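Local coordinates for calcium-regulated actin-bundling protein (Dictyostelium discoideum, PDB 4X3N) that binds and bundles actin filaments under the control of calcium, and may contribute to the structure and reorganization of filopodia and pseudopodia during cell movement, at residues S43-W54 with S271-M279; F63-I72 with F102-C110. All coordinates share one frame; numbering follows the deposited sequence.

Interaction 1: residues S43-W54 with S271-M279; sequences SQQAVHFLNAYW and SSAGAIWWM
L50 CB and G274 CA meet where the backbones of helix 43-54 and helix 273-279 come close; the helix axes approach to 7.5 Å and are inclined at 129°. G274 suits this place because it has no side chain: its bare CA can lie 3.9 Å from L50 CB, and N51 CA and G274 CA come within 4.4 Å of each other. That same CA packs over the face of the six-membered ring of W54, and A273 CB sits over the five-membered ring, 3.4 Å from its centroid. W54 CG is anti to the backbone N, which swings the indole across the first helical turn of its partner until CH2 touches W277 CB at 3.4 Å; the two indoles meet obliquely, their planes at 48°.

At the other end W278 enters as a knob among S43, A46, V47 and L50. V47 CG2 lies over its five-membered ring, A46 CB is off-centre on the six-membered ring, and L50 CD1 reaches CE3 at 3.7 Å. The small A46 and branched V47 suit a broad ring, and Y65 and W69 add edge-to-face contacts to the indole.

The looser margin is at exposed S271, whose side chain leads away while its backbone O comes up to the N51 amide. Between the indoles and this margin, N51 supplies a polar grip: its OD1 accepts the amide N of A275 at 3.0 Å, the donor tilted 31° from the carbonyl plane. A275 N belongs to the first turn of its helix, whose N-H groups have no carbonyl of a preceding turn to bond, and an asparagine oxygen suits the place. The whole is an obliquely antiparallel helix pair with knob-into-hole packing, joining the C-terminal helix 273-290 to helix 42-57 of this mainly helical fold.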
loop_
_atom_site.group_PDB
_atom_site.type_symbol
_atom_site.label_atom_id
_atom_site.label_comp_id
_atom_site.label_asym_id
_atom_site.label_seq_id
_atom_site.Cartn_x
_atom_site.Cartn_y
_atom_site.Cartn_z
ATOM N N SER A 43 5.815 4.609 20.188
ATOM C CA SER A 43 6.206 4.931 21.559
ATOM C C SER A 43 4.977 4.859 22.473
ATOM O O SER A 43 5.053 4.375 23.585
ATOM C CB SER A 43 6.872 6.289 21.621
ATOM O OG SER A 43 6.000 7.293 21.077
ATOM N N GLN A 44 3.842 5.304 21.986
ATOM C CA GLN A 44 2.633 5.211 22.733
ATOM C C GLN A 44 2.109 3.784 22.850
ATOM O O GLN A 44 1.478 3.409 23.840
ATOM C CB GLN A 44 1.584 6.109 22.112
ATOM C CG GLN A 44 1.877 7.594 22.373
ATOM C CD GLN A 44 0.852 8.465 21.672
ATOM O OE1 GLN A 44 -0.357 8.323 21.877
ATOM N NE2 GLN A 44 1.323 9.327 20.819
ATOM N N GLN A 45 2.326 3.004 21.833
ATOM C CA GLN A 45 1.999 1.572 21.898
ATOM C C GLN A 45 2.829 0.936 23.012
ATOM O O GLN A 45 2.334 0.073 23.806
ATOM C CB GLN A 45 2.350 0.903 20.578
ATOM C CG GLN A 45 1.498 1.230 19.372
ATOM C CD GLN A 45 2.020 0.637 18.091
ATOM O OE1 GLN A 45 2.502 -0.537 18.048
ATOM N NE2 GLN A 45 1.899 1.406 17.005
ATOM N N ALA A 46 4.107 1.276 23.006
ATOM C CA ALA A 46 5.069 0.820 24.003
ATOM C C ALA A 46 4.646 1.179 25.426
ATOM O O ALA A 46 4.643 0.345 26.344
ATOM C CB ALA A 46 6.429 1.409 23.724
ATOM N N VAL A 47 4.249 2.425 25.625
ATOM C CA VAL A 47 3.773 2.789 26.888
ATOM C C VAL A 47 2.474 2.128 27.293
ATOM O O VAL A 47 2.331 1.785 28.483
ATOM C CB VAL A 47 3.613 4.308 26.979
ATOM C CG1 VAL A 47 2.712 4.658 28.142
ATOM C CG2 VAL A 47 4.982 4.978 27.071
ATOM N N HIS A 48 1.548 1.881 26.373
ATOM C CA HIS A 48 0.382 1.111 26.710
ATOM C C HIS A 48 0.813 -0.260 27.207
ATOM O O HIS A 48 0.298 -0.777 28.223
ATOM C CB HIS A 48 -0.573 0.897 25.534
ATOM C CG HIS A 48 -1.561 1.978 25.382
ATOM N ND1 HIS A 48 -1.214 3.208 24.873
ATOM C CD2 HIS A 48 -2.868 2.057 25.711
ATOM C CE1 HIS A 48 -2.274 3.990 24.844
ATOM N NE2 HIS A 48 -3.286 3.328 25.375
ATOM N N PHE A 49 1.689 -0.875 26.451
ATOM C CA PHE A 49 2.175 -2.228 26.852
ATOM C C PHE A 49 2.828 -2.233 28.244
ATOM O O PHE A 49 2.482 -3.060 29.105
ATOM C CB PHE A 49 3.132 -2.756 25.806
ATOM C CG PHE A 49 3.778 -4.097 26.195
ATOM C CD1 PHE A 49 3.048 -5.237 26.146
ATOM C CD2 PHE A 49 5.062 -4.160 26.649
ATOM C CE1 PHE A 49 3.584 -6.462 26.529
ATOM C CE2 PHE A 49 5.609 -5.394 27.034
ATOM C CZ PHE A 49 4.847 -6.521 26.963
ATOM N N LEU A 50 3.773 -1.298 28.452
ATOM C CA LEU A 50 4.504 -1.209 29.677
ATOM C C LEU A 50 3.595 -0.898 30.863
ATOM O O LEU A 50 3.693 -1.581 31.885
ATOM C CB LEU A 50 5.626 -0.199 29.578
ATOM C CG LEU A 50 6.762 -0.517 28.654
ATOM C CD1 LEU A 50 7.627 0.710 28.506
ATOM C CD2 LEU A 50 7.632 -1.687 29.124
ATOM N N ASN A 51 2.707 0.085 30.752
ATOM C CA ASN A 51 1.726 0.302 31.805
ATOM C C ASN A 51 0.945 -0.941 32.186
ATOM O O ASN A 51 0.656 -1.119 33.341
ATOM C CB ASN A 51 0.686 1.338 31.409
ATOM C CG ASN A 51 1.223 2.757 31.519
ATOM O OD1 ASN A 51 2.184 3.010 32.231
ATOM N ND2 ASN A 51 0.586 3.676 30.829
ATOM N N ALA A 52 0.541 -1.738 31.206
ATOM C CA ALA A 52 -0.313 -2.868 31.465
ATOM C C ALA A 52 0.487 -4.001 32.161
ATOM O O ALA A 52 -0.015 -4.709 33.030
ATOM C CB ALA A 52 -0.917 -3.396 30.184
ATOM N N TYR A 53 1.728 -4.156 31.772
ATOM C CA TYR A 53 2.475 -5.307 32.208
ATOM C C TYR A 53 3.666 -4.917 33.087
ATOM O O TYR A 53 4.631 -5.682 33.220
ATOM C CB TYR A 53 2.930 -6.089 30.986
ATOM C CG TYR A 53 1.863 -6.913 30.366
ATOM C CD1 TYR A 53 1.418 -8.080 30.962
ATOM C CD2 TYR A 53 1.263 -6.508 29.165
ATOM C CE1 TYR A 53 0.393 -8.809 30.382
ATOM C CE2 TYR A 53 0.277 -7.238 28.551
ATOM C CZ TYR A 53 -0.176 -8.397 29.156
ATOM O OH TYR A 53 -1.231 -9.075 28.591
ATOM N N TRP A 54 3.623 -3.744 33.702
ATOM C CA TRP A 54 4.785 -3.250 34.436
ATOM C C TRP A 54 5.263 -4.279 35.515
ATOM O O TRP A 54 6.474 -4.478 35.693
ATOM C CB TRP A 54 4.473 -1.856 35.078
ATOM C CG TRP A 54 5.702 -1.168 35.525
ATOM C CD1 TRP A 54 6.093 -0.915 36.831
ATOM C CD2 TRP A 54 6.745 -0.685 34.694
ATOM N NE1 TRP A 54 7.315 -0.324 36.830
ATOM C CE2 TRP A 54 7.734 -0.157 35.531
ATOM C CE3 TRP A 54 6.965 -0.700 33.315
ATOM C CZ2 TRP A 54 8.904 0.391 35.036
ATOM C CZ3 TRP A 54 8.130 -0.136 32.818
ATOM C CH2 TRP A 54 9.081 0.402 33.662
ATOM N N SER A 271 0.791 1.103 36.687
ATOM C CA SER A 271 -0.512 1.658 36.248
ATOM C C SER A 271 -0.267 2.806 35.325
ATOM O O SER A 271 -0.727 2.714 34.209
ATOM C CB SER A 271 -1.446 2.120 37.366
ATOM O OG SER A 271 -2.749 2.229 36.797
ATOM N N SER A 272 0.402 3.870 35.805
ATOM C CA SER A 272 1.154 4.813 34.985
ATOM C C SER A 272 2.653 4.599 35.059
ATOM O O SER A 272 3.443 5.395 34.521
ATOM C CB SER A 272 0.808 6.252 35.397
ATOM O OG SER A 272 -0.584 6.442 35.159
ATOM N N ALA A 273 3.085 3.518 35.698
ATOM C CA ALA A 273 4.515 3.335 35.907
ATOM C C ALA A 273 5.295 3.267 34.627
ATOM O O ALA A 273 6.410 3.731 34.554
ATOM C CB ALA A 273 4.800 2.079 36.741
ATOM N N GLY A 274 4.747 2.663 33.609
ATOM C CA GLY A 274 5.508 2.537 32.366
ATOM C C GLY A 274 5.660 3.937 31.732
ATOM O O GLY A 274 6.706 4.298 31.189
ATOM N N ALA A 275 4.588 4.699 31.776
ATOM C CA ALA A 275 4.614 6.023 31.167
ATOM C C ALA A 275 5.588 6.874 31.899
ATOM O O ALA A 275 6.312 7.622 31.285
ATOM C CB ALA A 275 3.246 6.648 31.219
ATOM N N ILE A 276 5.661 6.699 33.228
ATOM C CA ILE A 276 6.572 7.481 34.047
ATOM C C ILE A 276 7.962 7.075 33.715
ATOM O O ILE A 276 8.782 7.913 33.405
ATOM C CB ILE A 276 6.248 7.401 35.571
ATOM C CG1 ILE A 276 4.874 7.984 35.906
ATOM C CG2 ILE A 276 7.347 8.069 36.372
ATOM C CD1 ILE A 276 4.639 9.399 35.408
ATOM N N TRP A 277 8.243 5.773 33.674
ATOM C CA TRP A 277 9.584 5.325 33.324
ATOM C C TRP A 277 9.998 5.825 31.902
ATOM O O TRP A 277 11.127 6.261 31.673
ATOM C CB TRP A 277 9.656 3.776 33.394
ATOM C CG TRP A 277 11.046 3.213 33.051
ATOM C CD1 TRP A 277 12.050 2.864 33.944
ATOM C CD2 TRP A 277 11.577 2.946 31.750
ATOM N NE1 TRP A 277 13.148 2.397 33.266
ATOM C CE2 TRP A 277 12.898 2.458 31.923
ATOM C CE3 TRP A 277 11.082 3.098 30.451
ATOM C CZ2 TRP A 277 13.720 2.125 30.841
ATOM C CZ3 TRP A 277 11.889 2.752 29.380
ATOM C CH2 TRP A 277 13.201 2.270 29.584
ATOM N N TRP A 278 9.082 5.737 30.931
ATOM C CA TRP A 278 9.457 6.039 29.526
ATOM C C TRP A 278 9.803 7.501 29.385
ATOM O O TRP A 278 10.792 7.882 28.787
ATOM C CB TRP A 278 8.277 5.713 28.596
ATOM C CG TRP A 278 8.616 5.789 27.152
ATOM C CD1 TRP A 278 8.577 6.922 26.340
ATOM C CD2 TRP A 278 9.032 4.718 26.307
ATOM N NE1 TRP A 278 8.893 6.592 25.084
ATOM C CE2 TRP A 278 9.193 5.250 25.021
ATOM C CE3 TRP A 278 9.252 3.347 26.499
ATOM C CZ2 TRP A 278 9.617 4.465 23.937
ATOM C CZ3 TRP A 278 9.658 2.565 25.411
ATOM C CH2 TRP A 278 9.810 3.114 24.160
ATOM N N MET A 279 8.955 8.328 29.960
ATOM C CA MET A 279 9.178 9.767 29.841
ATOM C C MET A 279 10.459 10.203 30.492
ATOM O O MET A 279 11.183 11.007 29.959
ATOM C CB MET A 279 7.987 10.519 30.437
ATOM C CG MET A 279 6.782 10.463 29.525
ATOM S SD MET A 279 5.462 11.580 30.035
ATOM C CE MET A 279 5.337 11.221 31.827
#

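Interaction 2: residues F63-I72 with F102-C110; sequences FIYSVGWETI and FYEQLCKFC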
loop_
_atom_site.group_PDB
_atom_site.type_symbol
_atom_site.label_atom_id
_atom_site.label_comp_id
_atom_site.label_asym_id
_atom_site.label_seq_id
_atom_site.Cartn_x
_atom_site.Cartn_y
_atom_site.Cartn_z
ATOM N N PHE A 63 15.479 -2.703 27.325
ATOM C CA PHE A 63 15.634 -3.303 26.045
ATOM C C PHE A 63 14.532 -2.836 25.087
ATOM O O PHE A 63 14.741 -2.600 23.904
ATOM C CB PHE A 63 15.524 -4.803 26.224
ATOM C CG PHE A 63 15.787 -5.564 24.986
ATOM C CD1 PHE A 63 14.763 -5.778 24.043
ATOM C CD2 PHE A 63 17.041 -6.144 24.763
ATOM C CE1 PHE A 63 15.023 -6.501 22.888
ATOM C CE2 PHE A 63 17.290 -6.884 23.613
ATOM C CZ PHE A 63 16.304 -7.038 22.653
ATOM N N ILE A 64 13.352 -2.705 25.614
ATOM C CA ILE A 64 12.194 -2.346 24.784
ATOM C C ILE A 64 12.479 -0.985 24.196
ATOM O O ILE A 64 12.237 -0.715 23.007
ATOM C CB ILE A 64 10.901 -2.408 25.590
ATOM C CG1 ILE A 64 10.491 -3.861 25.802
ATOM C CG2 ILE A 64 9.747 -1.668 24.825
ATOM C CD1 ILE A 64 9.557 -4.063 26.939
ATOM N N TYR A 65 13.032 -0.129 25.040
ATOM C CA TYR A 65 13.341 1.254 24.674
ATOM C C TYR A 65 14.514 1.409 23.757
ATOM O O TYR A 65 14.419 2.057 22.676
ATOM C CB TYR A 65 13.570 2.088 25.950
ATOM C CG TYR A 65 13.835 3.548 25.665
ATOM C CD1 TYR A 65 15.149 3.998 25.455
ATOM C CD2 TYR A 65 12.796 4.474 25.620
ATOM C CE1 TYR A 65 15.402 5.342 25.195
ATOM C CE2 TYR A 65 13.053 5.807 25.348
ATOM C CZ TYR A 65 14.362 6.218 25.143
ATOM O OH TYR A 65 14.607 7.554 24.888
ATOM N N SER A 66 15.619 0.769 24.138
ATOM C CA SER A 66 16.885 0.976 23.438
ATOM C C SER A 66 17.050 0.130 22.188
ATOM O O SER A 66 17.737 0.536 21.261
ATOM C CB SER A 66 18.051 0.667 24.391
ATOM O OG SER A 66 18.133 1.749 25.268
ATOM N N VAL A 67 16.453 -1.044 22.186
ATOM C CA VAL A 67 16.633 -2.002 21.106
ATOM C C VAL A 67 15.360 -2.261 20.342
ATOM O O VAL A 67 15.363 -2.195 19.126
ATOM C CB VAL A 67 17.121 -3.361 21.632
ATOM C CG1 VAL A 67 17.456 -4.323 20.484
ATOM C CG2 VAL A 67 18.340 -3.207 22.531
ATOM N N GLY A 68 14.264 -2.599 21.027
ATOM C CA GLY A 68 13.003 -2.867 20.315
ATOM C C GLY A 68 12.489 -1.655 19.555
ATOM O O GLY A 68 12.310 -1.675 18.300
ATOM N N TRP A 69 12.330 -0.559 20.279
ATOM C CA TRP A 69 11.843 0.680 19.665
ATOM C C TRP A 69 12.744 1.213 18.561
ATOM O O TRP A 69 12.243 1.626 17.469
ATOM C CB TRP A 69 11.616 1.710 20.742
ATOM C CG TRP A 69 10.928 2.949 20.350
ATOM C CD1 TRP A 69 9.850 3.044 19.580
ATOM C CD2 TRP A 69 11.235 4.293 20.789
ATOM N NE1 TRP A 69 9.443 4.384 19.512
ATOM C CE2 TRP A 69 10.321 5.145 20.208
ATOM C CE3 TRP A 69 12.245 4.847 21.582
ATOM C CZ2 TRP A 69 10.352 6.537 20.401
ATOM C CZ3 TRP A 69 12.267 6.231 21.790
ATOM C CH2 TRP A 69 11.334 7.050 21.209
ATOM N N GLU A 70 14.047 1.280 18.834
ATOM C CA GLU A 70 14.978 1.829 17.868
ATOM C C GLU A 70 14.921 1.049 16.632
ATOM O O GLU A 70 14.951 1.623 15.553
ATOM C CB GLU A 70 16.418 1.834 18.346
ATOM C CG GLU A 70 16.668 2.971 19.347
ATOM C CD GLU A 70 16.364 4.358 18.736
ATOM O OE1 GLU A 70 16.810 4.568 17.595
ATOM O OE2 GLU A 70 15.685 5.213 19.384
ATOM N N THR A 71 14.834 -0.270 16.761
ATOM C CA THR A 71 14.908 -1.074 15.577
ATOM C C THR A 71 13.645 -0.944 14.701
ATOM O O THR A 71 13.761 -0.960 13.483
ATOM C CB THR A 71 15.251 -2.535 15.907
ATOM O OG1 THR A 71 16.401 -2.538 16.737
ATOM C CG2 THR A 71 15.534 -3.311 14.657
ATOM N N ILE A 72 12.460 -0.798 15.302
ATOM C CA ILE A 72 11.240 -0.759 14.533
ATOM C C ILE A 72 11.180 0.573 13.880
ATOM O O ILE A 72 10.747 0.676 12.707
ATOM C CB ILE A 72 9.951 -1.137 15.344
ATOM C CG1 ILE A 72 8.797 -1.562 14.420
ATOM C CG2 ILE A 72 9.497 -0.027 16.249
ATOM C CD1 ILE A 72 7.597 -2.286 15.085
ATOM N N PHE A 102 12.719 -5.871 10.041
ATOM C CA PHE A 102 12.723 -5.550 11.469
ATOM C C PHE A 102 13.234 -6.706 12.293
ATOM O O PHE A 102 14.213 -6.571 13.027
ATOM C CB PHE A 102 11.332 -5.063 11.918
ATOM C CG PHE A 102 11.090 -5.100 13.391
ATOM C CD1 PHE A 102 11.751 -4.272 14.219
ATOM C CD2 PHE A 102 10.122 -5.941 13.920
ATOM C CE1 PHE A 102 11.513 -4.294 15.572
ATOM C CE2 PHE A 102 9.882 -5.998 15.284
ATOM C CZ PHE A 102 10.571 -5.158 16.119
ATOM N N TYR A 103 12.650 -7.862 12.145
ATOM C CA TYR A 103 13.033 -8.958 12.997
ATOM C C TYR A 103 14.458 -9.418 12.691
ATOM O O TYR A 103 15.189 -9.833 13.582
ATOM C CB TYR A 103 12.090 -10.125 12.788
ATOM C CG TYR A 103 10.866 -10.086 13.620
ATOM C CD1 TYR A 103 10.878 -10.557 14.929
ATOM C CD2 TYR A 103 9.689 -9.572 13.088
ATOM C CE1 TYR A 103 9.729 -10.502 15.712
ATOM C CE2 TYR A 103 8.556 -9.513 13.827
ATOM C CZ TYR A 103 8.566 -9.969 15.143
ATOM O OH TYR A 103 7.402 -9.906 15.832
ATOM N N GLU A 104 14.831 -9.363 11.414
ATOM C CA GLU A 104 16.194 -9.704 11.024
ATOM C C GLU A 104 17.208 -8.783 11.604
ATOM O O GLU A 104 18.209 -9.226 12.081
ATOM C CB GLU A 104 16.347 -9.797 9.525
ATOM C CG GLU A 104 15.663 -11.075 9.060
ATOM C CD GLU A 104 15.888 -11.352 7.591
ATOM O OE1 GLU A 104 16.390 -10.431 6.862
ATOM O OE2 GLU A 104 15.487 -12.466 7.181
ATOM N N GLN A 105 16.921 -7.498 11.612
ATOM C CA GLN A 105 17.797 -6.543 12.241
ATOM C C GLN A 105 17.882 -6.763 13.757
ATOM O O GLN A 105 18.969 -6.673 14.297
ATOM C CB GLN A 105 17.425 -5.113 11.847
ATOM C CG GLN A 105 18.254 -4.018 12.476
ATOM C CD GLN A 105 19.774 -4.217 12.345
ATOM O OE1 GLN A 105 20.286 -4.712 11.321
ATOM N NE2 GLN A 105 20.502 -3.805 13.388
ATOM N N LEU A 106 16.778 -7.118 14.420
ATOM C CA LEU A 106 16.789 -7.425 15.822
ATOM C C LEU A 106 17.738 -8.548 16.170
ATOM O O LEU A 106 18.483 -8.472 17.153
ATOM C CB LEU A 106 15.426 -7.887 16.301
ATOM C CG LEU A 106 14.417 -6.856 16.776
ATOM C CD1 LEU A 106 13.163 -7.564 17.249
ATOM C CD2 LEU A 106 14.972 -5.896 17.852
ATOM N N CYS A 107 17.670 -9.595 15.377
ATOM C CA CYS A 107 18.479 -10.773 15.579
ATOM C C CYS A 107 19.931 -10.432 15.323
ATOM O O CYS A 107 20.780 -10.880 16.055
ATOM C CB CYS A 107 18.046 -11.905 14.637
ATOM S SG CYS A 107 16.419 -12.629 14.959
ATOM N N LYS A 108 20.202 -9.604 14.335
ATOM C CA LYS A 108 21.588 -9.279 14.023
ATOM C C LYS A 108 22.181 -8.455 15.161
ATOM O O LYS A 108 23.316 -8.687 15.598
ATOM C CB LYS A 108 21.701 -8.523 12.711
ATOM C CG LYS A 108 23.121 -8.450 12.163
ATOM C CD LYS A 108 23.166 -7.940 10.722
ATOM C CE LYS A 108 22.893 -6.445 10.661
ATOM N NZ LYS A 108 23.728 -5.736 9.637
ATOM N N PHE A 109 21.395 -7.507 15.654
ATOM C CA PHE A 109 21.836 -6.665 16.747
ATOM C C PHE A 109 22.198 -7.502 17.966
ATOM O O PHE A 109 23.289 -7.402 18.481
ATOM C CB PHE A 109 20.788 -5.651 17.115
ATOM C CG PHE A 109 21.182 -4.794 18.284
ATOM C CD1 PHE A 109 21.026 -5.251 19.582
ATOM C CD2 PHE A 109 21.726 -3.527 18.083
ATOM C CE1 PHE A 109 21.406 -4.468 20.646
ATOM C CE2 PHE A 109 22.063 -2.719 19.155
ATOM C CZ PHE A 109 21.906 -3.198 20.431
ATOM N N CYS A 110 21.282 -8.365 18.368
ATOM C CA CYS A 110 21.434 -9.199 19.567
ATOM C C CYS A 110 22.507 -10.284 19.454
ATOM O O CYS A 110 22.935 -10.837 20.489
ATOM C CB CYS A 110 20.108 -9.893 19.871
ATOM S SG CYS A 110 18.836 -8.756 20.482
#
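T71 and V67 face L106 in an antiparallel helix pair, helices 63-72 and 102-110 running at 145° to each other with their axes 9.6 Å apart at the closest. The spacing is wide enough for whole side chains to fill the interface, and helix 63-72 includes a wider pi-type turn at 64-69, where F63 O accepts both V67 N and G68 N.

T71 can be followed outward. Its CB rests 3.9 Å from L106 CD2, with F102 CE1 a little farther off. From there the side chain forks. CG2, anti to the backbone N, points to the aliphatic start of Q105 and meets its CG at 3.6 Å. OG1 takes the position beside the backbone N (chi1 -51°) and turns back along its own helix, giving its proton to V67 O over 2.6 Å, while its flank touches L106 CD2. Threonine suits the place: the methyl serves the apolar interface and the buried hydroxyl is satisfied within the helix, on a carbonyl that also takes T71 N.

On one side of T71, I72 lays CG1 over a face of the F102 ring, 4.1 Å from the centroid in a CH-pi contact, and its CB comes to 3.5 Å from F102 CE1. The flat ring thus lies against a branched aliphatic chain, while Y156 of helix 153-160 meets it edge-to-face. On the other side V67 offers both methyls to the F109 ring, CG1 near CD1 and CG2 near CE1, and CG1 also packs on L106 CD2. The F63 ring, with V67 CB of the same helix over one face, presents its edge to C110, whose sulfur SG lies almost in the ring plane, 3.8 Å from F63 CZ.

Helix 61-79 joins the two contacts, whose centres are 18 Å apart: one of its sides packs on helix 96-111 in interaction 2, while another receives side chains of interaction 1. W278 bridges them, its CZ2 3.5 Å from W69 CD2 and its CH2 3.6 Å from Y65 CD2; S43 CB reaches W69 CZ2 at 3.7 Å. The C-terminal helix is thereby packed on both helices 42-57 and 61-79. Helix 153-160 also touches both contacts, through A46 in the first and I72 and L106 in the second. It carries E155 of the calcium site, and the I72 side chain is about 10 Å from the bound calcium ion.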